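Local coordinates for protein DNA polymerase (Bacillus phage phi29, PDB 2PY5) that replicates the viral DNA from a protein primer, combining strand-displacing, highly processive polymerisation with 3'-5' exonuclease proofreading, at residues Glu20-Trp25 with Val559-Gly564; Ala66-Ile71 with Gly410-Arg415; Phe79-Asp84 with Lys402-Lys407. The protein carries 2 engineered substitutions. All coordinates share one frame; numbering follows the deposited sequence.

Interaction 1 (Glu20-Trp25 with Val559-Gly564); sequences EDCRVW and VQVPGG. With nucleotides of chain B.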
loop_
_atom_site.group_PDB
_atom_site.type_symbol
_atom_site.label_atom_id
_atom_site.label_comp_id
_atom_site.label_asym_id
_atom_site.label_seq_id
_atom_site.Cartn_x
_atom_site.Cartn_y
_atom_site.Cartn_z
ATOM N N GLU F 20 -2.956 23.828 -20.660
ATOM C CA GLU F 20 -3.398 25.224 -20.840
ATOM C C GLU F 20 -4.905 25.378 -20.652
ATOM O O GLU F 20 -5.423 26.492 -20.695
ATOM C CB GLU F 20 -3.023 25.771 -22.231
ATOM C CG GLU F 20 -2.048 24.930 -23.002
ATOM C CD GLU F 20 -2.707 23.711 -23.628
ATOM O OE1 GLU F 20 -2.337 22.587 -23.255
ATOM O OE2 GLU F 20 -3.606 23.887 -24.482
ATOM N N ASP F 21 -5.615 24.274 -20.436
ATOM C CA ASP F 21 -7.069 24.329 -20.339
ATOM C C ASP F 21 -7.598 23.124 -19.574
ATOM O O ASP F 21 -8.160 22.178 -20.148
ATOM C CB ASP F 21 -7.682 24.399 -21.731
ATOM C CG ASP F 21 -9.170 24.612 -21.705
ATOM O OD1 ASP F 21 -9.780 24.494 -22.781
ATOM O OD2 ASP F 21 -9.730 24.883 -20.620
ATOM N N CYS F 22 -7.373 23.171 -18.269
ATOM C CA CYS F 22 -7.660 22.076 -17.369
ATOM C C CYS F 22 -8.880 22.398 -16.527
ATOM O O CYS F 22 -8.869 23.347 -15.732
ATOM C CB CYS F 22 -6.445 21.841 -16.485
ATOM S SG CYS F 22 -6.632 20.586 -15.245
ATOM N N ARG F 23 -9.932 21.608 -16.716
ATOM C CA ARG F 23 -11.192 21.843 -16.036
ATOM C C ARG F 23 -12.057 20.592 -16.004
ATOM O O ARG F 23 -11.891 19.688 -16.793
ATOM C CB ARG F 23 -11.944 22.983 -16.726
ATOM C CG ARG F 23 -12.157 22.772 -18.177
ATOM C CD ARG F 23 -12.765 23.992 -18.894
ATOM N NE ARG F 23 -12.398 23.897 -20.302
ATOM C CZ ARG F 23 -12.955 23.079 -21.198
ATOM N NH1 ARG F 23 -13.982 22.300 -20.895
ATOM N NH2 ARG F 23 -12.465 23.035 -22.414
ATOM N N VAL F 24 -13.003 20.580 -15.084
ATOM C CA VAL F 24 -14.030 19.534 -15.021
ATOM C C VAL F 24 -15.005 19.704 -16.194
ATOM O O VAL F 24 -15.518 20.811 -16.426
ATOM C CB VAL F 24 -14.785 19.623 -13.668
ATOM C CG1 VAL F 24 -16.011 18.709 -13.635
ATOM C CG2 VAL F 24 -13.831 19.288 -12.525
ATOM N N TRP F 25 -15.230 18.632 -16.956
ATOM C CA TRP F 25 -16.281 18.639 -17.982
ATOM C C TRP F 25 -17.497 17.797 -17.602
ATOM O O TRP F 25 -18.538 17.903 -18.231
ATOM C CB TRP F 25 -15.751 18.254 -19.372
ATOM C CG TRP F 25 -15.233 16.838 -19.530
ATOM C CD1 TRP F 25 -13.935 16.450 -19.474
ATOM C CD2 TRP F 25 -15.996 15.662 -19.824
ATOM N NE1 TRP F 25 -13.829 15.106 -19.725
ATOM C CE2 TRP F 25 -15.081 14.593 -19.937
ATOM C CE3 TRP F 25 -17.361 15.408 -20.030
ATOM C CZ2 TRP F 25 -15.490 13.282 -20.206
ATOM C CZ3 TRP F 25 -17.765 14.101 -20.310
ATOM C CH2 TRP F 25 -16.828 13.057 -20.397
ATOM N N VAL F 559 0.604 16.737 -13.095
ATOM C CA VAL F 559 1.175 18.065 -13.039
ATOM C C VAL F 559 0.086 19.021 -12.548
ATOM O O VAL F 559 -1.020 19.026 -13.092
ATOM C CB VAL F 559 1.661 18.514 -14.444
ATOM C CG1 VAL F 559 2.238 19.925 -14.399
ATOM C CG2 VAL F 559 2.669 17.504 -14.992
ATOM N N GLN F 560 0.389 19.829 -11.528
ATOM C CA GLN F 560 -0.523 20.894 -11.115
ATOM C C GLN F 560 -0.442 22.044 -12.113
ATOM O O GLN F 560 0.643 22.589 -12.379
ATOM C CB GLN F 560 -0.212 21.457 -9.728
ATOM C CG GLN F 560 -0.213 20.435 -8.579
ATOM C CD GLN F 560 -1.597 19.933 -8.140
ATOM O OE1 GLN F 560 -1.691 18.935 -7.407
ATOM N NE2 GLN F 560 -2.638 20.576 -8.574
ATOM N N VAL F 561 -1.602 22.397 -12.646
ATOM C CA VAL F 561 -1.783 23.513 -13.554
ATOM C C VAL F 561 -2.964 24.379 -13.062
ATOM O O VAL F 561 -3.689 23.977 -12.144
ATOM C CB VAL F 561 -2.061 22.986 -14.990
ATOM C CG1 VAL F 561 -0.906 22.126 -15.472
ATOM C CG2 VAL F 561 -3.377 22.172 -15.011
ATOM N N PRO F 562 -3.167 25.575 -13.645
ATOM C CA PRO F 562 -4.346 26.342 -13.269
ATOM C C PRO F 562 -5.626 25.507 -13.486
ATOM O O PRO F 562 -5.852 24.975 -14.574
ATOM C CB PRO F 562 -4.275 27.575 -14.188
ATOM C CG PRO F 562 -2.831 27.681 -14.512
ATOM C CD PRO F 562 -2.338 26.294 -14.628
ATOM N N GLY F 563 -6.406 25.359 -12.432
ATOM C CA GLY F 563 -7.653 24.606 -12.486
ATOM C C GLY F 563 -7.621 23.223 -11.885
ATOM O O GLY F 563 -8.629 22.732 -11.403
ATOM N N GLY F 564 -6.470 22.561 -11.906
ATOM C CA GLY F 564 -6.383 21.237 -11.361
ATOM C C GLY F 564 -5.125 20.502 -11.746
ATOM O O GLY F 564 -4.056 21.095 -11.843
ATOM P P DT B 5 6.803 17.792 -1.971
ATOM O OP1 DT B 5 8.252 17.457 -1.966
ATOM O OP2 DT B 5 6.223 18.617 -0.887
ATOM O "O5'" DT B 5 6.462 18.566 -3.330
ATOM C "C5'" DT B 5 6.935 18.081 -4.575
ATOM C "C4'" DT B 5 6.064 18.596 -5.706
ATOM O "O4'" DT B 5 4.764 17.959 -5.671
ATOM C "C3'" DT B 5 5.769 20.088 -5.684
ATOM O "O3'" DT B 5 5.722 20.562 -7.021
ATOM C "C2'" DT B 5 4.405 20.187 -5.003
ATOM C "C1'" DT B 5 3.740 18.937 -5.551
ATOM N N1 DT B 5 2.715 18.303 -4.675
ATOM C C2 DT B 5 1.488 17.958 -5.205
ATOM O O2 DT B 5 1.132 18.130 -6.379
ATOM N N3 DT B 5 0.662 17.354 -4.284
ATOM C C4 DT B 5 0.921 17.086 -2.952
ATOM O O4 DT B 5 0.088 16.523 -2.247
ATOM C C5 DT B 5 2.221 17.462 -2.475
ATOM C C7 DT B 5 2.622 17.222 -1.056
ATOM C C6 DT B 5 3.055 18.048 -3.350
HETATM O O HOH W 1 -5.596 25.188 -17.139
#

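Interaction 2 (Ala66-Ile71 with Gly410-Arg415); sequences AGAFII and GALGFR. Engineered in segment 66-71: A66 (natural residue Asp). With EDO (1,2-ethanediol), chain O; nucleotides of chain B.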
loop_
_atom_site.group_PDB
_atom_site.type_symbol
_atom_site.label_atom_id
_atom_site.label_comp_id
_atom_site.label_asym_id
_atom_site.label_seq_id
_atom_site.Cartn_x
_atom_site.Cartn_y
_atom_site.Cartn_z
ATOM N N ALA F 66 -9.190 14.394 -7.900
ATOM C CA ALA F 66 -10.376 15.265 -7.894
ATOM C C ALA F 66 -10.208 16.454 -6.951
ATOM O O ALA F 66 -10.644 17.558 -7.253
ATOM C CB ALA F 66 -11.635 14.464 -7.504
ATOM N N GLY F 67 -9.588 16.214 -5.798
ATOM C CA GLY F 67 -9.337 17.236 -4.799
ATOM C C GLY F 67 -8.641 18.467 -5.322
ATOM O O GLY F 67 -8.913 19.571 -4.854
ATOM N N ALA F 68 -7.727 18.294 -6.275
ATOM C CA ALA F 68 -7.045 19.442 -6.892
ATOM C C ALA F 68 -8.039 20.389 -7.549
ATOM O O ALA F 68 -7.916 21.612 -7.421
ATOM C CB ALA F 68 -6.021 18.973 -7.899
ATOM N N PHE F 69 -9.036 19.815 -8.212
ATOM C CA PHE F 69 -10.064 20.595 -8.881
ATOM C C PHE F 69 -10.945 21.332 -7.879
ATOM O O PHE F 69 -11.287 22.506 -8.079
ATOM C CB PHE F 69 -10.884 19.725 -9.843
ATOM C CG PHE F 69 -10.088 19.231 -11.009
ATOM C CD1 PHE F 69 -9.255 18.111 -10.895
ATOM C CD2 PHE F 69 -10.120 19.898 -12.225
ATOM C CE1 PHE F 69 -8.487 17.688 -11.984
ATOM C CE2 PHE F 69 -9.379 19.448 -13.280
ATOM C CZ PHE F 69 -8.578 18.343 -13.164
ATOM N N ILE F 70 -11.288 20.649 -6.781
ATOM C CA ILE F 70 -12.110 21.218 -5.731
ATOM C C ILE F 70 -11.417 22.387 -5.058
ATOM O O ILE F 70 -12.015 23.440 -4.861
ATOM C CB ILE F 70 -12.477 20.114 -4.704
ATOM C CG1 ILE F 70 -13.443 19.112 -5.324
ATOM C CG2 ILE F 70 -13.061 20.691 -3.417
ATOM C CD1 ILE F 70 -13.564 17.839 -4.558
ATOM N N ILE F 71 -10.142 22.214 -4.710
ATOM C CA ILE F 71 -9.389 23.284 -4.042
ATOM C C ILE F 71 -9.160 24.481 -4.982
ATOM O O ILE F 71 -9.274 25.636 -4.554
ATOM C CB ILE F 71 -8.106 22.771 -3.365
ATOM C CG1 ILE F 71 -8.479 21.801 -2.239
ATOM C CG2 ILE F 71 -7.323 23.935 -2.746
ATOM C CD1 ILE F 71 -7.277 21.189 -1.541
ATOM N N GLY F 410 -1.538 30.475 -10.699
ATOM C CA GLY F 410 -2.898 29.983 -10.516
ATOM C C GLY F 410 -2.982 28.473 -10.326
ATOM O O GLY F 410 -4.084 27.915 -10.258
ATOM N N ALA F 411 -1.831 27.798 -10.269
ATOM C CA ALA F 411 -1.793 26.359 -9.955
ATOM C C ALA F 411 -1.579 26.159 -8.460
ATOM O O ALA F 411 -1.042 27.041 -7.778
ATOM C CB ALA F 411 -0.681 25.659 -10.730
ATOM N N LEU F 412 -2.002 25.003 -7.945
ATOM C CA LEU F 412 -1.793 24.684 -6.551
ATOM C C LEU F 412 -0.328 24.404 -6.236
ATOM O O LEU F 412 0.352 23.670 -6.972
ATOM C CB LEU F 412 -2.620 23.461 -6.156
ATOM C CG LEU F 412 -4.117 23.700 -6.020
ATOM C CD1 LEU F 412 -4.807 22.416 -5.644
ATOM C CD2 LEU F 412 -4.401 24.805 -4.977
ATOM N N GLY F 413 0.128 24.962 -5.121
ATOM C CA GLY F 413 1.386 24.602 -4.503
ATOM C C GLY F 413 1.081 24.128 -3.094
ATOM O O GLY F 413 -0.068 24.225 -2.632
ATOM N N PHE F 414 2.096 23.591 -2.426
ATOM C CA PHE F 414 1.942 23.028 -1.090
ATOM C C PHE F 414 3.106 23.437 -0.214
ATOM O O PHE F 414 4.270 23.407 -0.653
ATOM C CB PHE F 414 1.831 21.512 -1.186
ATOM C CG PHE F 414 0.702 21.077 -2.065
ATOM C CD1 PHE F 414 0.872 20.967 -3.436
ATOM C CD2 PHE F 414 -0.544 20.838 -1.533
ATOM C CE1 PHE F 414 -0.174 20.611 -4.259
ATOM C CE2 PHE F 414 -1.606 20.477 -2.355
ATOM C CZ PHE F 414 -1.420 20.364 -3.709
ATOM N N ARG F 415 2.793 23.880 0.999
ATOM C CA ARG F 415 3.812 24.266 1.965
ATOM C C ARG F 415 3.704 23.343 3.161
ATOM O O ARG F 415 2.619 22.907 3.505
ATOM C CB ARG F 415 3.646 25.730 2.402
ATOM C CG ARG F 415 2.342 26.085 3.104
ATOM C CD ARG F 415 2.333 27.532 3.503
ATOM N NE ARG F 415 1.040 27.978 4.009
ATOM C CZ ARG F 415 0.615 27.822 5.261
ATOM N NH1 ARG F 415 1.362 27.215 6.166
ATOM N NH2 ARG F 415 -0.579 28.281 5.604
HETATM C C1 EDO O . 1.289 30.804 1.081
HETATM O O1 EDO O . 0.491 30.258 2.137
HETATM C C2 EDO O . 2.778 30.711 1.429
HETATM O O2 EDO O . 3.526 29.965 0.454
ATOM P P DT B 5 6.803 17.792 -1.971
ATOM O OP1 DT B 5 8.252 17.457 -1.966
ATOM O OP2 DT B 5 6.223 18.617 -0.887
ATOM O "O5'" DT B 5 6.462 18.566 -3.330
ATOM C "C5'" DT B 5 6.935 18.081 -4.575
ATOM C "C4'" DT B 5 6.064 18.596 -5.706
ATOM O "O4'" DT B 5 4.764 17.959 -5.671
ATOM C "C3'" DT B 5 5.769 20.088 -5.684
ATOM O "O3'" DT B 5 5.722 20.562 -7.021
ATOM C "C2'" DT B 5 4.405 20.187 -5.003
ATOM C "C1'" DT B 5 3.740 18.937 -5.551
ATOM N N1 DT B 5 2.715 18.303 -4.675
ATOM C C2 DT B 5 1.488 17.958 -5.205
ATOM O O2 DT B 5 1.132 18.130 -6.379
ATOM N N3 DT B 5 0.662 17.354 -4.284
ATOM C C4 DT B 5 0.921 17.086 -2.952
ATOM O O4 DT B 5 0.088 16.523 -2.247
ATOM C C5 DT B 5 2.221 17.462 -2.475
ATOM C C7 DT B 5 2.622 17.222 -1.056
ATOM C C6 DT B 5 3.055 18.048 -3.350
#

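Interaction 3 (Phe79-Asp84 with Lys402-Lys407); sequences FKWSAD and KVPYLK. With nucleotides of chain B.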
loop_
_atom_site.group_PDB
_atom_site.type_symbol
_atom_site.label_atom_id
_atom_site.label_comp_id
_atom_site.label_asym_id
_atom_site.label_seq_id
_atom_site.Cartn_x
_atom_site.Cartn_y
_atom_site.Cartn_z
ATOM N N PHE F 79 -13.211 31.014 -0.655
ATOM C CA PHE F 79 -12.796 30.163 0.463
ATOM C C PHE F 79 -11.288 30.165 0.603
ATOM O O PHE F 79 -10.578 29.984 -0.378
ATOM C CB PHE F 79 -13.273 28.719 0.272
ATOM C CG PHE F 79 -14.749 28.551 0.396
ATOM C CD1 PHE F 79 -15.587 28.865 -0.661
ATOM C CD2 PHE F 79 -15.317 28.110 1.580
ATOM C CE1 PHE F 79 -16.950 28.734 -0.553
ATOM C CE2 PHE F 79 -16.678 27.971 1.693
ATOM C CZ PHE F 79 -17.498 28.284 0.630
ATOM N N LYS F 80 -10.809 30.362 1.823
ATOM C CA LYS F 80 -9.386 30.225 2.108
ATOM C C LYS F 80 -9.159 29.062 3.064
ATOM O O LYS F 80 -10.081 28.602 3.736
ATOM C CB LYS F 80 -8.813 31.508 2.694
ATOM C CG LYS F 80 -9.271 31.849 4.088
ATOM N N TRP F 81 -7.919 28.610 3.135
ATOM C CA TRP F 81 -7.545 27.538 4.048
ATOM C C TRP F 81 -7.553 28.024 5.497
ATOM O O TRP F 81 -7.049 29.123 5.818
ATOM C CB TRP F 81 -6.152 26.982 3.697
ATOM C CG TRP F 81 -5.833 25.719 4.414
ATOM C CD1 TRP F 81 -6.142 24.469 4.015
ATOM C CD2 TRP F 81 -5.122 25.580 5.658
ATOM N NE1 TRP F 81 -5.690 23.546 4.930
ATOM C CE2 TRP F 81 -5.066 24.202 5.950
ATOM C CE3 TRP F 81 -4.548 26.483 6.553
ATOM C CZ2 TRP F 81 -4.436 23.708 7.107
ATOM C CZ3 TRP F 81 -3.925 25.987 7.700
ATOM C CH2 TRP F 81 -3.885 24.616 7.956
ATOM N N SER F 82 -8.104 27.201 6.382
ATOM C CA SER F 82 -8.000 27.433 7.820
ATOM C C SER F 82 -8.047 26.113 8.564
ATOM O O SER F 82 -8.893 25.278 8.261
ATOM C CB SER F 82 -9.152 28.316 8.299
ATOM O OG SER F 82 -9.206 28.339 9.718
ATOM N N ALA F 83 -7.159 25.952 9.555
ATOM C CA ALA F 83 -7.146 24.780 10.415
ATOM C C ALA F 83 -8.267 24.824 11.466
ATOM O O ALA F 83 -8.518 23.820 12.144
ATOM C CB ALA F 83 -5.772 24.662 11.121
ATOM N N ASP F 84 -8.935 25.970 11.588
ATOM C CA ASP F 84 -9.759 26.282 12.764
ATOM C C ASP F 84 -11.262 26.310 12.500
ATOM O O ASP F 84 -12.044 26.698 13.378
ATOM C CB ASP F 84 -9.323 27.624 13.337
ATOM C CG ASP F 84 -7.912 27.587 13.887
ATOM O OD1 ASP F 84 -7.462 26.495 14.301
ATOM O OD2 ASP F 84 -7.263 28.650 13.904
ATOM N N LYS F 402 0.756 19.111 4.900
ATOM C CA LYS F 402 1.020 20.034 3.802
ATOM C C LYS F 402 -0.250 20.869 3.560
ATOM O O LYS F 402 -1.392 20.348 3.595
ATOM C CB LYS F 402 1.401 19.249 2.524
ATOM C CG LYS F 402 2.803 18.598 2.521
ATOM C CD LYS F 402 3.881 19.591 2.115
ATOM C CE LYS F 402 5.289 19.101 2.431
ATOM N NZ LYS F 402 5.726 17.908 1.628
ATOM N N VAL F 403 -0.045 22.162 3.383
ATOM C CA VAL F 403 -1.118 23.132 3.250
ATOM C C VAL F 403 -1.170 23.622 1.813
ATOM O O VAL F 403 -0.172 24.115 1.290
ATOM C CB VAL F 403 -0.885 24.333 4.185
ATOM C CG1 VAL F 403 -1.949 25.406 3.999
ATOM C CG2 VAL F 403 -0.821 23.852 5.643
ATOM N N PRO F 404 -2.333 23.497 1.162
ATOM C CA PRO F 404 -2.426 23.999 -0.208
ATOM C C PRO F 404 -2.507 25.505 -0.289
ATOM O O PRO F 404 -2.998 26.153 0.639
ATOM C CB PRO F 404 -3.725 23.401 -0.701
ATOM C CG PRO F 404 -4.538 23.246 0.525
ATOM C CD PRO F 404 -3.610 22.928 1.622
ATOM N N TYR F 405 -2.032 26.054 -1.405
ATOM C CA TYR F 405 -2.196 27.479 -1.705
ATOM C C TYR F 405 -2.121 27.682 -3.206
ATOM O O TYR F 405 -1.641 26.813 -3.927
ATOM C CB TYR F 405 -1.133 28.311 -0.989
ATOM C CG TYR F 405 0.268 28.096 -1.481
ATOM C CD1 TYR F 405 0.836 28.943 -2.416
ATOM C CD2 TYR F 405 1.028 27.051 -0.999
ATOM C CE1 TYR F 405 2.142 28.738 -2.863
ATOM C CE2 TYR F 405 2.319 26.842 -1.432
ATOM C CZ TYR F 405 2.868 27.675 -2.361
ATOM O OH TYR F 405 4.161 27.442 -2.777
ATOM N N LEU F 406 -2.634 28.812 -3.684
ATOM C CA LEU F 406 -2.555 29.123 -5.112
ATOM C C LEU F 406 -1.274 29.889 -5.389
ATOM O O LEU F 406 -1.032 30.951 -4.812
ATOM C CB LEU F 406 -3.761 29.936 -5.593
ATOM C CG LEU F 406 -5.056 29.242 -6.000
ATOM C CD1 LEU F 406 -5.888 30.239 -6.820
ATOM C CD2 LEU F 406 -4.874 27.925 -6.779
ATOM N N LYS F 407 -0.457 29.335 -6.272
ATOM C CA LYS F 407 0.770 29.987 -6.730
ATOM C C LYS F 407 0.424 31.175 -7.645
ATOM O O LYS F 407 -0.728 31.340 -8.057
ATOM C CB LYS F 407 1.659 28.965 -7.461
ATOM C CG LYS F 407 2.068 27.780 -6.607
ATOM C CD LYS F 407 3.088 26.849 -7.281
ATOM C CE LYS F 407 2.522 26.127 -8.496
ATOM N NZ LYS F 407 3.506 25.146 -9.060
ATOM P P DT B 5 6.803 17.792 -1.971
ATOM O OP1 DT B 5 8.252 17.457 -1.966
ATOM O OP2 DT B 5 6.223 18.617 -0.887
ATOM O "O5'" DT B 5 6.462 18.566 -3.330
ATOM C "C5'" DT B 5 6.935 18.081 -4.575
ATOM C "C4'" DT B 5 6.064 18.596 -5.706
ATOM O "O4'" DT B 5 4.764 17.959 -5.671
ATOM C "C3'" DT B 5 5.769 20.088 -5.684
ATOM O "O3'" DT B 5 5.722 20.562 -7.021
ATOM C "C2'" DT B 5 4.405 20.187 -5.003
ATOM C "C1'" DT B 5 3.740 18.937 -5.551
ATOM N N1 DT B 5 2.715 18.303 -4.675
ATOM C C2 DT B 5 1.488 17.958 -5.205
ATOM O O2 DT B 5 1.132 18.130 -6.379
ATOM N N3 DT B 5 0.662 17.354 -4.284
ATOM C C4 DT B 5 0.921 17.086 -2.952
ATOM O O4 DT B 5 0.088 16.523 -2.247
ATOM C C5 DT B 5 2.221 17.462 -2.475
ATOM C C7 DT B 5 2.622 17.222 -1.056
ATOM C C6 DT B 5 3.055 18.048 -3.350
#

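Interaction 1 (Glu20-Trp25 with Val559-Gly564)
C22 and V561 make the apolar part of this contact: C22 CB lies 3.4 Å from V561 CG2, tighter than usual van der Waals distance. The same methyl also meets the sulfur, and C22 SG, turned anti to the backbone N (chi1 177°), also comes within 3.8 Å of G564 C. F69 and V566 pack on C22 as well, so the thiol is buried between the exonuclease domain and the C-terminal hairpin.

The polar link is indirect. A single water accepts from C22 N at 2.9 Å and donates to P562 O at 2.6 Å, joining the two backbones. Within 20-25, R23 grips D21 side-on in a salt bridge, NE to OD2 at 2.9 Å and NH2 to OD1 at 3.1 Å; T16 and R152 also bond to this loop.

V561-G564 is a type II beta turn closed by reciprocal backbone bonds between V561 and G564, and it joins strand 551-561 to strand 564-573. G563 CA, with no side chain between, approaches C22 O to 3.7 Å.

With one methyl-thiol patch and one bridging water, the hairpin tip is held against the exonuclease domain mainly by close fit; the ion pair does not bridge the two segments.

Interaction 2 (Ala66-Ile71 with Gly410-Arg415)
L412 lays its two methyls against one side of helix 63-76, overlapping A68 and I71, which stand one helical turn apart. Its CD1 comes to 3.7 Å from A68 O and 4.3 Å from A68 CB, closer to the backbone than to the A68 methyl. CD2 turns to I71 CG2, 3.8 Å away, and the two side chains cross at about a right angle. The isoleucine offers this branch because CG2 is anti to its backbone N, while CG1 is anti to the carbonyl carbon (chi1 -64°).

Around this apolar patch, Q560 packs on both A68 and L412, and P404 and W100 close over I71. The helix also carries F69, a site of terminal-protein interaction, and the engineered A66.

Two residues on, F414 serves the DNA. One face of its ring receives the base of DT5 of chain B, N3 standing 3.3 Å above the ring plane and offset toward the rim; F414 CE1 is 3.3 Å from C2 of that thymine.

TPR2, an insertion characteristic of protein-primed B-family polymerases, here includes the hairpin of strands 402-406 and 412-416, which packs on an exonuclease-domain helix and supplies an aromatic platform to single-stranded DNA.

Interaction 3 (Phe79-Asp84 with Lys402-Lys407)
Strand 402-406 is the first strand of the TPR2 beta hairpin, and here it meets strand 80-81, an outermost strand of the exonuclease-domain sheet. W81 carries the contact from the exonuclease side, with V403 and P404 opposite.

V403 CG1 sits over the indole face in a CH-pi contact, 3.8 Å from the centroid of the six-membered ring and 20° off its normal. The nearest ring atom to this methyl is W81 CD2, at 3.6 Å. The second methyl, V403 CG2, lies farther along the benzo ring, 3.9 Å from both W81 CZ2 and CH2. With CG1 anti to the backbone N (chi1 176°) and CG2 anti to the carbonyl carbon, both branches of the valine are used against the ring. P404 CD lies 3.8 Å from W81 CD1, on the five-membered-ring side, and the proline and indole cross at about a right angle.

The opposite indole face has A83 N near its rim, where the chain bends back after the strand. That bend is an ST turn, S82 OG accepting from D84 N at 3.0 Å. The indole is fixed further by strand 89-94: NE1 bonds to T92 OG1, and Y90 meets the ring edge-to-face.

K402 leaves the strand away from 79-84, and bends at chi2 and chi4 bring its NZ to the DNA. This NZ bonds to OP2 of DT5 of chain B at 2.7 Å and also to the carbonyl oxygen of R96, while K407 forms a salt bridge to a phosphate of the bound DNA.

The strand thus divides its chemistry: the V403 and P404 side chains bury apolar surface against a tryptophan whose only side-chain polar atom already bonds T92, and K402 holds the phosphate backbone, probably through charge as well as hydrogen bonding.

How the interactions relate
From the N terminus, residues 20-25 come first, and their partner 559-564 lies near the C terminus, so interaction 1 closes the longest loop. Interaction 2, from 66-71 to 410-415, is nested within it, and interaction 3, from 79-84 to 402-407, within that; none cross. Interactions 2 and 3 tie the exonuclease region to the TPR2 hairpin; interaction 1 ties it to the turn between the last two strands. Helix 63-76 leads on to strand 80-81, while strands 402-406 and 412-416 are neighbours in one hairpin, joined by probable hydrogen bonds from V403 N to R415 O and G413 N to Y405 O. Interactions 1 and 2 also touch, C22 SG meeting F69 CE2.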